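Sortase (Actinomyces oris, PDB 5UTT) probably works as a sortase, a cysteine transpeptidase that joins surface proteins or pilins to one another or to the cell wall. Local coordinates at residues V73-A79 against D141-T147; P17-Q22 against Q69-V73; F112-E118 against W163-F169. All blocks are in the same frame, centred on the assembly; numbering follows the deposited sequence.

Contact 1 (V73-A79 against D141-T147); sequences VGNFAIA and DRYITLT
Gly74, Phe76 and Ile78 each use both N and O to pair with 141-147, giving six backbone hydrogen bonds between two parallel strands. They run from Gly74 N to Asp141 O (3.1 Å) as far as Thr147 N to Ile78 O, and the bond from Ile78 N to Thr145 O is the shortest at 2.7 Å. At the phi of Gly74, 133°, a side chain would collide with the preceding carbonyl O, which accounts for the glycine.

The polar side-chain bond lies on the face carrying Asn75, Ala77, Tyr143 and Thr145. Thr145 OG1 donates to Asn75 OD1 over 2.7 Å, meeting a lone pair in the carbonyl plane, with the two side chains crossing nearly at right angles. Asn75 has CG anti to its backbone N (chi1 -169°), which brings the amide across to Thr145, and its ND2 is held by Ala129 O.

In the sortase beta-barrel fold these strands are central neighbours; in family members the catalytic histidine and cysteine follow at, or just beyond, their C-terminal ends.

Apolar contacts fill the opposite face. Ile144 CG1 meets the edge of the Phe76 ring at CD2, 3.8 Å away, while Ile78 and Leu146 lie side by side with their CD1 atoms 3.6 Å apart. At the strand start, Val73 CG2 sits over one face of the Arg142 guanidinium, 3.6 Å from NH2; Arg142 NE is bonded to Gly71 O.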
loop_
_atom_site.group_PDB
_atom_site.type_symbol
_atom_site.label_atom_id
_atom_site.label_comp_id
_atom_site.label_asym_id
_atom_site.label_seq_id
_atom_site.Cartn_x
_atom_site.Cartn_y
_atom_site.Cartn_z
ATOM N N VAL A 73 -8.622 3.662 -11.427
ATOM C CA VAL A 73 -7.924 2.872 -12.377
ATOM C C VAL A 73 -6.464 3.365 -12.586
ATOM O O VAL A 73 -6.187 4.525 -12.976
ATOM C CB VAL A 73 -8.682 2.797 -13.734
ATOM C CG1 VAL A 73 -7.784 2.194 -14.780
ATOM C CG2 VAL A 73 -9.973 2.001 -13.585
ATOM N N GLY A 74 -5.529 2.453 -12.365
ATOM C CA GLY A 74 -4.075 2.771 -12.407
ATOM C C GLY A 74 -3.358 2.200 -11.217
ATOM O O GLY A 74 -3.619 1.060 -10.824
ATOM N N ASN A 75 -2.480 2.996 -10.596
ATOM C CA ASN A 75 -1.614 2.440 -9.556
ATOM C C ASN A 75 -1.469 3.390 -8.404
ATOM O O ASN A 75 -0.977 4.472 -8.610
ATOM C CB ASN A 75 -0.245 2.177 -10.176
ATOM C CG ASN A 75 0.674 1.347 -9.279
ATOM O OD1 ASN A 75 0.280 0.892 -8.196
ATOM N ND2 ASN A 75 1.885 1.122 -9.739
ATOM N N PHE A 76 -1.991 2.999 -7.246
ATOM C CA PHE A 76 -1.907 3.802 -5.999
ATOM C C PHE A 76 -0.626 3.350 -5.302
ATOM O O PHE A 76 -0.589 2.281 -4.685
ATOM C CB PHE A 76 -3.141 3.566 -5.147
ATOM C CG PHE A 76 -3.102 4.260 -3.793
ATOM C CD1 PHE A 76 -3.392 5.603 -3.705
ATOM C CD2 PHE A 76 -2.868 3.537 -2.631
ATOM C CE1 PHE A 76 -3.373 6.259 -2.468
ATOM C CE2 PHE A 76 -2.850 4.183 -1.379
ATOM C CZ PHE A 76 -3.103 5.528 -1.310
ATOM N N ALA A 77 0.422 4.149 -5.351
ATOM C CA ALA A 77 1.695 3.661 -4.893
ATOM C C ALA A 77 2.040 4.361 -3.592
ATOM O O ALA A 77 1.801 5.581 -3.434
ATOM C CB ALA A 77 2.761 3.902 -5.928
ATOM N N ILE A 78 2.540 3.579 -2.667
ATOM C CA ILE A 78 2.923 4.138 -1.352
ATOM C C ILE A 78 4.303 3.688 -0.924
ATOM O O ILE A 78 4.732 2.553 -1.114
ATOM C CB ILE A 78 1.862 3.801 -0.267
ATOM C CG1 ILE A 78 1.693 2.296 -0.122
ATOM C CG2 ILE A 78 0.516 4.511 -0.533
ATOM C CD1 ILE A 78 0.797 1.906 1.022
ATOM N N ALA A 79 5.007 4.605 -0.269
ATOM C CA ALA A 79 6.344 4.361 0.264
ATOM C C ALA A 79 6.272 4.216 1.766
ATOM O O ALA A 79 5.444 4.852 2.417
ATOM C CB ALA A 79 7.258 5.544 -0.110
ATOM N N ASP A 141 -6.767 -2.035 -14.811
ATOM C CA ASP A 141 -6.992 -2.576 -13.481
ATOM C C ASP A 141 -6.568 -1.576 -12.405
ATOM O O ASP A 141 -6.014 -0.539 -12.707
ATOM C CB ASP A 141 -6.203 -3.870 -13.317
ATOM C CG ASP A 141 -6.758 -4.999 -14.167
ATOM O OD1 ASP A 141 -7.998 -5.087 -14.292
ATOM O OD2 ASP A 141 -5.954 -5.807 -14.683
ATOM N N ARG A 142 -6.927 -1.893 -11.182
ATOM C CA ARG A 142 -6.600 -1.059 -10.040
ATOM C C ARG A 142 -5.549 -1.797 -9.221
ATOM O O ARG A 142 -5.780 -2.938 -8.779
ATOM C CB ARG A 142 -7.862 -0.848 -9.239
ATOM C CG ARG A 142 -8.950 -0.075 -9.936
ATOM C CD ARG A 142 -10.261 -0.185 -9.182
ATOM N NE ARG A 142 -11.229 0.707 -9.780
ATOM C CZ ARG A 142 -11.920 0.448 -10.886
ATOM N NH1 ARG A 142 -11.797 -0.730 -11.515
ATOM N NH2 ARG A 142 -12.760 1.371 -11.351
ATOM N N TYR A 143 -4.383 -1.162 -9.025
ATOM C CA TYR A 143 -3.304 -1.748 -8.223
ATOM C C TYR A 143 -2.991 -0.877 -7.032
ATOM O O TYR A 143 -3.291 0.339 -7.026
ATOM C CB TYR A 143 -2.004 -1.885 -9.011
ATOM C CG TYR A 143 -1.935 -3.084 -9.904
ATOM C CD1 TYR A 143 -1.376 -4.258 -9.456
ATOM C CD2 TYR A 143 -2.500 -3.059 -11.166
ATOM C CE1 TYR A 143 -1.313 -5.375 -10.257
ATOM C CE2 TYR A 143 -2.447 -4.166 -11.988
ATOM C CZ TYR A 143 -1.865 -5.335 -11.509
ATOM O OH TYR A 143 -1.792 -6.468 -12.264
ATOM N N ILE A 144 -2.361 -1.519 -6.062
ATOM C CA ILE A 144 -1.592 -0.801 -4.989
ATOM C C ILE A 144 -0.148 -1.266 -5.144
ATOM O O ILE A 144 0.098 -2.409 -5.533
ATOM C CB ILE A 144 -2.162 -1.012 -3.558
ATOM C CG1 ILE A 144 -1.503 -0.046 -2.521
ATOM C CG2 ILE A 144 -1.965 -2.426 -3.026
ATOM C CD1 ILE A 144 -2.098 -0.049 -1.144
ATOM N N THR A 145 0.802 -0.385 -4.819
ATOM C CA THR A 145 2.186 -0.731 -4.882
ATOM C C THR A 145 2.793 -0.255 -3.575
ATOM O O THR A 145 2.577 0.884 -3.206
ATOM C CB THR A 145 2.911 -0.061 -6.060
ATOM O OG1 THR A 145 2.368 -0.576 -7.303
ATOM C CG2 THR A 145 4.371 -0.407 -6.066
ATOM N N LEU A 146 3.505 -1.150 -2.918
ATOM C CA LEU A 146 4.275 -0.784 -1.696
ATOM C C LEU A 146 5.732 -0.799 -2.027
ATOM O O LEU A 146 6.221 -1.833 -2.556
ATOM C CB LEU A 146 4.000 -1.764 -0.560
ATOM C CG LEU A 146 2.846 -1.494 0.430
ATOM C CD1 LEU A 146 1.537 -1.371 -0.266
ATOM C CD2 LEU A 146 2.770 -2.582 1.500
ATOM N N THR A 147 6.464 0.241 -1.586
ATOM C CA THR A 147 7.886 0.365 -1.830
ATOM C C THR A 147 8.639 0.618 -0.544
ATOM O O THR A 147 8.154 1.342 0.312
ATOM C CB THR A 147 8.265 1.487 -2.876
ATOM O OG1 THR A 147 8.224 2.816 -2.333
ATOM C CG2 THR A 147 7.284 1.500 -4.067
#

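Contact 2 (P17-Q22 against Q69-V73); sequences PPVMEQ and QLGEV
A type II beta turn from Gln69 to Glu72 receives the extended N-terminal segment 17-22, which lays Val19 and Met20 against Leu70 and Gly71. One direct hydrogen bond joins the backbones: Met20 N to Leu70 O, 2.9 Å and essentially straight. A second link goes through a water that donates to both Pro17 O (2.6 Å) and Gly71 O (2.8 Å).

Gly71, third in the turn with phi 90°, has no side chain and so can lie against Pro18 O and Val19 CA, Gly71 CA being 4.6 Å from the latter. The two methyls of Val19 divide between the turn residues, CG2 near Gly71 O and CG1 against Glu72 CB at 3.9 Å. Met20 and Leu70 run side by side, with Met20 CG 3.7 Å from Leu70 CB, and both also reach Tyr110 of strand 108-120. The Gln69 chain bends at chi2 (-52°), so that its amide crosses Gln22 obliquely, Gln69 NE2 3.7 Å from Gln22 CB.

The turn is tied internally by Glu72 N to Gln69 O, and Glu72 OE1 takes the Gln69 N-H. Pro17 also rests on Arg142 and Phe169. A positive phi at the third position, which favours glycine, is characteristic of a type II turn.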
loop_
_atom_site.group_PDB
_atom_site.type_symbol
_atom_site.label_atom_id
_atom_site.label_comp_id
_atom_site.label_asym_id
_atom_site.label_seq_id
_atom_site.Cartn_x
_atom_site.Cartn_y
_atom_site.Cartn_z
ATOM N N PRO A 17 -15.091 0.154 -7.200
ATOM C CA PRO A 17 -15.110 0.800 -5.890
ATOM C C PRO A 17 -15.205 2.318 -5.951
ATOM O O PRO A 17 -14.899 2.914 -6.979
ATOM C CB PRO A 17 -13.765 0.410 -5.306
ATOM C CG PRO A 17 -12.859 0.324 -6.474
ATOM C CD PRO A 17 -13.742 -0.250 -7.604
ATOM N N PRO A 18 -15.559 2.956 -4.815
ATOM C CA PRO A 18 -15.527 4.406 -4.788
ATOM C C PRO A 18 -14.092 4.911 -4.933
ATOM O O PRO A 18 -13.160 4.280 -4.422
ATOM C CB PRO A 18 -16.111 4.761 -3.415
ATOM C CG PRO A 18 -16.703 3.518 -2.881
ATOM C CD PRO A 18 -16.001 2.377 -3.539
ATOM N N VAL A 19 -13.915 6.033 -5.630
ATOM C CA VAL A 19 -12.596 6.592 -5.842
ATOM C C VAL A 19 -12.362 7.643 -4.777
ATOM O O VAL A 19 -13.237 8.454 -4.504
ATOM C CB VAL A 19 -12.434 7.199 -7.239
ATOM C CG1 VAL A 19 -11.043 7.803 -7.398
ATOM C CG2 VAL A 19 -12.642 6.122 -8.306
ATOM N N MET A 20 -11.199 7.611 -4.154
ATOM C CA MET A 20 -10.860 8.673 -3.199
ATOM C C MET A 20 -10.498 9.956 -3.951
ATOM O O MET A 20 -9.803 9.918 -4.960
ATOM C CB MET A 20 -9.694 8.243 -2.317
ATOM C CG MET A 20 -9.955 7.046 -1.426
ATOM S SD MET A 20 -11.242 7.301 -0.212
ATOM C CE MET A 20 -10.351 8.231 1.035
ATOM N N GLU A 21 -10.937 11.093 -3.419
ATOM C CA GLU A 21 -10.545 12.410 -3.929
ATOM C C GLU A 21 -9.129 12.719 -3.455
ATOM O O GLU A 21 -8.779 12.371 -2.342
ATOM C CB GLU A 21 -11.490 13.485 -3.383
ATOM C CG GLU A 21 -12.930 13.290 -3.852
ATOM C CD GLU A 21 -13.854 14.442 -3.513
ATOM O OE1 GLU A 21 -13.536 15.245 -2.589
ATOM O OE2 GLU A 21 -14.915 14.536 -4.187
ATOM N N GLN A 22 -8.329 13.345 -4.308
ATOM C CA GLN A 22 -6.989 13.798 -3.927
ATOM C C GLN A 22 -7.053 14.764 -2.756
ATOM O O GLN A 22 -7.920 15.634 -2.696
ATOM C CB GLN A 22 -6.300 14.459 -5.123
ATOM C CG GLN A 22 -4.895 14.993 -4.879
ATOM C CD GLN A 22 -4.211 15.341 -6.188
ATOM O OE1 GLN A 22 -4.873 15.467 -7.217
ATOM N NE2 GLN A 22 -2.886 15.429 -6.176
ATOM N N GLN A 69 -5.122 7.873 -7.465
ATOM C CA GLN A 69 -5.778 7.866 -6.177
ATOM C C GLN A 69 -6.274 6.455 -5.844
ATOM O O GLN A 69 -6.428 5.585 -6.720
ATOM C CB GLN A 69 -6.922 8.881 -6.122
ATOM C CG GLN A 69 -6.564 10.297 -6.542
ATOM C CD GLN A 69 -5.335 10.859 -5.823
ATOM O OE1 GLN A 69 -5.120 10.625 -4.616
ATOM N NE2 GLN A 69 -4.506 11.603 -6.566
ATOM N N LEU A 70 -6.512 6.232 -4.555
ATOM C CA LEU A 70 -7.006 4.954 -4.080
ATOM C C LEU A 70 -8.380 4.635 -4.689
ATOM O O LEU A 70 -9.318 5.455 -4.668
ATOM C CB LEU A 70 -7.068 4.960 -2.559
ATOM C CG LEU A 70 -7.565 3.695 -1.880
ATOM C CD1 LEU A 70 -6.747 2.476 -2.254
ATOM C CD2 LEU A 70 -7.565 3.936 -0.375
ATOM N N GLY A 71 -8.458 3.458 -5.284
ATOM C CA GLY A 71 -9.647 3.051 -6.028
ATOM C C GLY A 71 -9.667 3.408 -7.492
ATOM O O GLY A 71 -10.500 2.859 -8.232
ATOM N N GLU A 72 -8.835 4.367 -7.913
ATOM C CA GLU A 72 -8.805 4.814 -9.303
ATOM C C GLU A 72 -8.095 3.808 -10.212
ATOM O O GLU A 72 -7.102 3.141 -9.837
ATOM C CB GLU A 72 -8.127 6.189 -9.390
ATOM C CG GLU A 72 -8.071 6.823 -10.758
ATOM C CD GLU A 72 -7.507 8.232 -10.733
ATOM O OE1 GLU A 72 -6.713 8.563 -9.815
ATOM O OE2 GLU A 72 -7.826 9.012 -11.676
ATOM N N VAL A 73 -8.622 3.662 -11.427
ATOM C CA VAL A 73 -7.924 2.872 -12.377
ATOM C C VAL A 73 -6.464 3.365 -12.586
ATOM O O VAL A 73 -6.187 4.525 -12.976
ATOM C CB VAL A 73 -8.682 2.797 -13.734
ATOM C CG1 VAL A 73 -7.784 2.194 -14.780
ATOM C CG2 VAL A 73 -9.973 2.001 -13.585
HETATM O O HOH W 1 -13.228 2.563 -8.966
#

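Contact 3 (F112-E118 against W163-F169); sequences FKVTGHE and WIVHAKF
Trp163 meets His117 with the two ring planes only 8° apart. The indole six-membered ring and the imidazole have centroids 4.5 Å apart but are slid so that they barely overlap, and the closest atoms are Trp163 CZ2 and His117 CD2, at 3.4 Å. His117 reaches this place with CG between its backbone N and carbonyl carbon (chi1 83°).

Ile164 forms a hydrogen-bonded antiparallel pair with Glu118, its N giving to Glu118 O over 2.8 Å and its O accepting from Glu118 N. Val165, on the face shared with Val114 and His117, sets CG1 against Val114 CG2 at 3.6 Å.

At His166 the register slips by one residue. The His166 N-H goes to Gly116 O, while its O takes the Thr115 N-H at 2.8 Å. Strands 108-120 and 161-174 are antiparallel neighbours in the sortase beta-barrel, and the slip marks a beta bulge between Val114 and Gly116. The Glu118 side chain crosses that of His166 at about a right angle, with carboxylate and ring planes steeply inclined to each other, although the detailed placement of the carboxylate is doubtful. His166 NE2 is hydrogen-bonded to Val127 O, which restrains the rotation of the ring.

Ala167 packs CB to CB on Phe112 at 3.5 Å. Lys168 pairs with Lys113 through two backbone hydrogen bonds; its CB lies against Thr115 CG2, and the extended chain carries NZ to a salt bridge with Asp141 OD2. Phe169 turns its ring edge to one face of Phe112 in a T-shaped stack, with centroids 5.7 Å apart and planes at 75°.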
loop_
_atom_site.group_PDB
_atom_site.type_symbol
_atom_site.label_atom_id
_atom_site.label_comp_id
_atom_site.label_asym_id
_atom_site.label_seq_id
_atom_site.Cartn_x
_atom_site.Cartn_y
_atom_site.Cartn_z
ATOM N N PHE A 112 -6.845 -5.660 -1.822
ATOM C CA PHE A 112 -5.947 -6.005 -2.915
ATOM C C PHE A 112 -5.279 -7.346 -2.625
ATOM O O PHE A 112 -5.036 -7.724 -1.455
ATOM C CB PHE A 112 -4.879 -4.911 -3.133
ATOM C CG PHE A 112 -5.426 -3.552 -3.374
ATOM C CD1 PHE A 112 -5.872 -2.737 -2.312
ATOM C CD2 PHE A 112 -5.435 -3.010 -4.644
ATOM C CE1 PHE A 112 -6.354 -1.458 -2.562
ATOM C CE2 PHE A 112 -5.938 -1.748 -4.902
ATOM C CZ PHE A 112 -6.407 -0.955 -3.863
ATOM N N LYS A 113 -4.920 -8.078 -3.703
ATOM C CA LYS A 113 -4.201 -9.332 -3.556
ATOM C C LYS A 113 -2.864 -9.295 -4.288
ATOM O O LYS A 113 -2.807 -8.870 -5.453
ATOM C CB LYS A 113 -5.054 -10.477 -4.108
ATOM C CG LYS A 113 -6.342 -10.671 -3.336
ATOM C CD LYS A 113 -6.111 -11.344 -2.008
ATOM C CE LYS A 113 -7.312 -12.214 -1.602
ATOM N NZ LYS A 113 -7.519 -13.470 -2.424
ATOM N N VAL A 114 -1.788 -9.666 -3.566
ATOM C CA VAL A 114 -0.434 -9.603 -4.101
ATOM C C VAL A 114 -0.290 -10.437 -5.401
ATOM O O VAL A 114 -0.747 -11.581 -5.466
ATOM C CB VAL A 114 0.625 -10.024 -3.068
ATOM C CG1 VAL A 114 1.981 -10.184 -3.718
ATOM C CG2 VAL A 114 0.703 -8.989 -1.967
ATOM N N THR A 115 0.288 -9.800 -6.426
ATOM C CA THR A 115 0.530 -10.429 -7.731
ATOM C C THR A 115 1.999 -10.818 -7.850
ATOM O O THR A 115 2.372 -11.701 -8.635
ATOM C CB THR A 115 0.122 -9.508 -8.897
ATOM O OG1 THR A 115 0.838 -8.265 -8.802
ATOM C CG2 THR A 115 -1.367 -9.297 -8.893
ATOM N N GLY A 116 2.863 -10.165 -7.079
ATOM C CA GLY A 116 4.284 -10.436 -7.189
ATOM C C GLY A 116 5.106 -9.365 -6.469
ATOM O O GLY A 116 4.555 -8.351 -6.018
ATOM N N HIS A 117 6.414 -9.601 -6.366
ATOM C CA HIS A 117 7.348 -8.585 -5.881
ATOM C C HIS A 117 8.520 -8.412 -6.830
ATOM O O HIS A 117 8.792 -9.283 -7.687
ATOM C CB HIS A 117 7.842 -8.913 -4.464
ATOM C CG HIS A 117 8.984 -9.874 -4.419
ATOM N ND1 HIS A 117 8.814 -11.235 -4.449
ATOM C CD2 HIS A 117 10.315 -9.662 -4.291
ATOM C CE1 HIS A 117 10.000 -11.824 -4.378
ATOM N NE2 HIS A 117 10.923 -10.886 -4.266
ATOM N N GLU A 118 9.179 -7.269 -6.716
ATOM C CA GLU A 118 10.347 -6.940 -7.509
ATOM C C GLU A 118 11.418 -6.399 -6.598
ATOM O O GLU A 118 11.107 -5.739 -5.652
ATOM C CB GLU A 118 9.983 -5.865 -8.511
ATOM C CG GLU A 118 8.999 -6.359 -9.546
ATOM C CD GLU A 118 8.129 -5.302 -10.091
ATOM O OE1 GLU A 118 8.147 -4.147 -9.596
ATOM O OE2 GLU A 118 7.380 -5.663 -11.039
ATOM N N TRP A 163 12.680 -2.867 -2.460
ATOM C CA TRP A 163 11.732 -3.980 -2.506
ATOM C C TRP A 163 10.336 -3.438 -2.813
ATOM O O TRP A 163 9.784 -2.590 -2.106
ATOM C CB TRP A 163 11.754 -4.751 -1.192
ATOM C CG TRP A 163 11.025 -6.050 -1.260
ATOM C CD1 TRP A 163 9.675 -6.261 -1.444
ATOM C CD2 TRP A 163 11.594 -7.330 -1.013
ATOM N NE1 TRP A 163 9.390 -7.609 -1.359
ATOM C CE2 TRP A 163 10.567 -8.282 -1.119
ATOM C CE3 TRP A 163 12.900 -7.773 -0.765
ATOM C CZ2 TRP A 163 10.815 -9.623 -0.961
ATOM C CZ3 TRP A 163 13.135 -9.099 -0.612
ATOM C CH2 TRP A 163 12.098 -10.015 -0.700
ATOM N N ILE A 164 9.740 -3.978 -3.882
ATOM C CA ILE A 164 8.469 -3.494 -4.415
ATOM C C ILE A 164 7.455 -4.633 -4.359
ATOM O O ILE A 164 7.746 -5.723 -4.785
ATOM C CB ILE A 164 8.569 -3.108 -5.892
ATOM C CG1 ILE A 164 9.791 -2.228 -6.155
ATOM C CG2 ILE A 164 7.262 -2.459 -6.381
ATOM C CD1 ILE A 164 9.742 -0.908 -5.428
ATOM N N VAL A 165 6.276 -4.365 -3.804
ATOM C CA VAL A 165 5.164 -5.338 -3.848
ATOM C C VAL A 165 3.998 -4.766 -4.635
ATOM O O VAL A 165 3.518 -3.689 -4.342
ATOM C CB VAL A 165 4.686 -5.779 -2.441
ATOM C CG1 VAL A 165 3.447 -6.701 -2.492
ATOM C CG2 VAL A 165 5.796 -6.490 -1.739
ATOM N N HIS A 166 3.519 -5.545 -5.598
ATOM C CA HIS A 166 2.297 -5.179 -6.342
ATOM C C HIS A 166 1.085 -6.035 -5.926
ATOM O O HIS A 166 1.215 -7.240 -5.754
ATOM C CB HIS A 166 2.525 -5.374 -7.857
ATOM C CG HIS A 166 3.504 -4.422 -8.455
ATOM N ND1 HIS A 166 4.596 -4.825 -9.197
ATOM C CD2 HIS A 166 3.603 -3.080 -8.344
ATOM C CE1 HIS A 166 5.284 -3.762 -9.568
ATOM N NE2 HIS A 166 4.711 -2.693 -9.047
ATOM N N ALA A 167 -0.079 -5.408 -5.783
ATOM C CA ALA A 167 -1.327 -6.100 -5.454
ATOM C C ALA A 167 -2.459 -5.557 -6.335
ATOM O O ALA A 167 -2.615 -4.354 -6.507
ATOM C CB ALA A 167 -1.676 -5.999 -3.966
ATOM N N LYS A 168 -3.185 -6.490 -6.948
ATOM C CA LYS A 168 -4.328 -6.162 -7.807
ATOM C C LYS A 168 -5.640 -6.130 -7.004
ATOM O O LYS A 168 -5.872 -6.977 -6.144
ATOM C CB LYS A 168 -4.406 -7.198 -8.930
ATOM C CG LYS A 168 -5.502 -6.911 -9.945
ATOM C CD LYS A 168 -5.365 -7.813 -11.173
ATOM C CE LYS A 168 -6.621 -7.744 -12.006
ATOM N NZ LYS A 168 -6.502 -8.424 -13.324
ATOM N N PHE A 169 -6.497 -5.168 -7.304
ATOM C CA PHE A 169 -7.757 -5.015 -6.596
ATOM C C PHE A 169 -8.595 -6.283 -6.650
ATOM O O PHE A 169 -8.736 -6.879 -7.752
ATOM C CB PHE A 169 -8.509 -3.804 -7.153
ATOM C CG PHE A 169 -9.813 -3.515 -6.457
ATOM C CD1 PHE A 169 -9.854 -2.945 -5.188
ATOM C CD2 PHE A 169 -10.996 -3.833 -7.060
ATOM C CE1 PHE A 169 -11.058 -2.705 -4.546
ATOM C CE2 PHE A 169 -12.188 -3.595 -6.440
ATOM C CZ PHE A 169 -12.225 -3.043 -5.176
#

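Overall arrangement
Contacts 1 and 3, with centres about 9 Å apart, belong to one continuous sheet: strand 142-150 pairs with 74-79 on one side and with 161-174 on the other, where Arg142 O meets Phe169 N at 2.8 Å and Leu146 O meets Val165 N at 2.8 Å. Contact 2 sits at the N-terminal end of strand 74-79, its centre about 11 Å from that of contact 1. The bond between Arg142 and Gly71 joins these two. The centres of contacts 2 and 3 are about 18 Å apart, but Pro17 packs on Phe169 and Leu70 on Phe112. By family analogy, the active site probably lies at the other end of contact 1, beyond Ala79 and Thr147.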